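Haloacid dehalogenase/epoxide hydrolase family (Corynebacterium glutamicum ATCC 13032, PDB 2PR7) is an uncharacterised protein of the haloacid dehalogenase-like family that binds a calcium ion and probably acts as a hydrolase. Local coordinates at residues R122-V125 and E126-L130. Numbering follows the deposited sequence.
Sequences RAVV and EIVGL
Arg122 and Glu126, one helical turn apart, meet through torsions at both ends: CG of Arg122 stands anti to its own N (chi1 -169°) and the chain runs extended to NE, standing out from the helix until the last torsion (chi4 -77°) swings NH1 over to Glu126, whose CG lies anti to the carbonyl carbon, leaning back toward the preceding turn. NH1 of Arg122 then reaches OE2 of Glu126 at 3.0 Å in an i to i+4 salt bridge. Only one carboxylate oxygen takes part, and the guanidinium and carboxylate planes are almost perpendicular, 87° apart. A water lies 2.9 Å from OE2 of Glu126 and probably donates to it.

Underneath run the i to i+4 backbone bonds of helix 120-131; Val128 N to Val124 O is the shortest of three, 2.9 Å, and the straightest. On another side, Val124 and Val128 lie side by side, their CG2 methyls 3.7 Å apart, and both touch Phe137. Ile127 rests CG1 on Ala123 O (3.3 Å) and packs on Trp23 and Leu26 of helix 17-32, whereas Ala123 meets Val115.

The helix follows outermost strand 113-116 of the five-stranded parallel sheet, the Rossmann-like core of the family, and packs on that sheet. Ala123, Val124 and Ile127 are buried, while Arg122, Val125 and Gly129 are exposed; with a single contact and an exposed arginine, the ion pair probably adds only modestly to helix stability.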
loop_
_atom_site.group_PDB
_atom_site.type_symbol
_atom_site.label_atom_id
_atom_site.label_comp_id
_atom_site.label_asym_id
_atom_site.label_seq_id
_atom_site.Cartn_x
_atom_site.Cartn_y
_atom_site.Cartn_z
ATOM N N ARG A 122 0.652 -3.476 15.411
ATOM C CA ARG A 122 -0.355 -2.441 15.592
ATOM C C ARG A 122 -1.120 -2.237 14.295
ATOM O O ARG A 122 -2.332 -2.257 14.266
ATOM C CB ARG A 122 0.289 -1.123 16.020
ATOM C CG ARG A 122 -0.705 -0.113 16.456
ATOM C CD ARG A 122 -0.078 1.108 17.079
ATOM N NE ARG A 122 -1.148 2.000 17.505
ATOM C CZ ARG A 122 -1.832 2.770 16.675
ATOM N NH1 ARG A 122 -1.538 2.807 15.379
ATOM N NH2 ARG A 122 -2.809 3.525 17.137
ATOM N N ALA A 123 -0.403 -2.066 13.207
ATOM C CA ALA A 123 -1.024 -1.781 11.930
ATOM C C ALA A 123 -1.921 -2.915 11.411
ATOM O O ALA A 123 -2.936 -2.666 10.775
ATOM C CB ALA A 123 0.054 -1.381 10.873
ATOM N N VAL A 124 -1.531 -4.169 11.622
ATOM C CA VAL A 124 -2.310 -5.283 11.122
ATOM C C VAL A 124 -3.744 -5.301 11.682
ATOM O O VAL A 124 -4.701 -5.668 10.978
ATOM C CB VAL A 124 -1.596 -6.654 11.286
ATOM C CG1 VAL A 124 -1.528 -7.079 12.753
ATOM C CG2 VAL A 124 -2.302 -7.709 10.438
ATOM N N VAL A 125 -3.897 -4.932 12.932
ATOM C CA VAL A 125 -5.232 -4.881 13.549
ATOM C C VAL A 125 -6.159 -3.974 12.739
ATOM O O VAL A 125 -7.308 -4.323 12.453
ATOM C CB VAL A 125 -5.137 -4.353 15.003
ATOM C CG1 VAL A 125 -6.515 -4.109 15.601
ATOM C CG2 VAL A 125 -4.420 -5.333 15.844
ATOM N N GLU A 126 -5.657 -2.778 12.397
ATOM C CA GLU A 126 -6.380 -1.813 11.607
ATOM C C GLU A 126 -6.682 -2.351 10.227
ATOM O O GLU A 126 -7.777 -2.198 9.716
ATOM C CB GLU A 126 -5.597 -0.505 11.512
ATOM C CG GLU A 126 -5.251 0.050 12.893
ATOM C CD GLU A 126 -4.615 1.402 12.817
ATOM O OE1 GLU A 126 -5.036 2.205 11.955
ATOM O OE2 GLU A 126 -3.682 1.646 13.608
ATOM N N ILE A 127 -5.687 -2.948 9.572
ATOM C CA ILE A 127 -5.883 -3.362 8.209
ATOM C C ILE A 127 -6.942 -4.440 8.157
ATOM O O ILE A 127 -7.834 -4.430 7.342
ATOM C CB ILE A 127 -4.525 -3.818 7.570
ATOM C CG1 ILE A 127 -3.554 -2.638 7.489
ATOM C CG2 ILE A 127 -4.777 -4.442 6.195
ATOM C CD1 ILE A 127 -2.066 -3.065 7.293
ATOM N N VAL A 128 -6.768 -5.469 8.991
ATOM C CA VAL A 128 -7.671 -6.581 9.025
ATOM C C VAL A 128 -9.097 -6.133 9.316
ATOM O O VAL A 128 -10.050 -6.619 8.703
ATOM C CB VAL A 128 -7.163 -7.606 10.050
ATOM C CG1 VAL A 128 -8.258 -8.584 10.388
ATOM C CG2 VAL A 128 -5.855 -8.355 9.537
ATOM N N GLY A 129 -9.237 -5.161 10.219
ATOM C CA GLY A 129 -10.554 -4.631 10.583
ATOM C C GLY A 129 -11.217 -3.878 9.432
ATOM O O GLY A 129 -12.407 -4.049 9.187
ATOM N N LEU A 130 -10.445 -3.068 8.733
ATOM C CA LEU A 130 -10.926 -2.257 7.626
ATOM C C LEU A 130 -11.427 -3.103 6.463
ATOM O O LEU A 130 -12.417 -2.768 5.832
ATOM C CB LEU A 130 -9.830 -1.326 7.177
ATOM C CG LEU A 130 -9.643 -0.082 8.039
ATOM C CD1 LEU A 130 -8.241 0.551 7.761
ATOM C CD2 LEU A 130 -10.778 0.939 7.909
HETATM O O HOH W 1 -0.792 1.612 13.273
#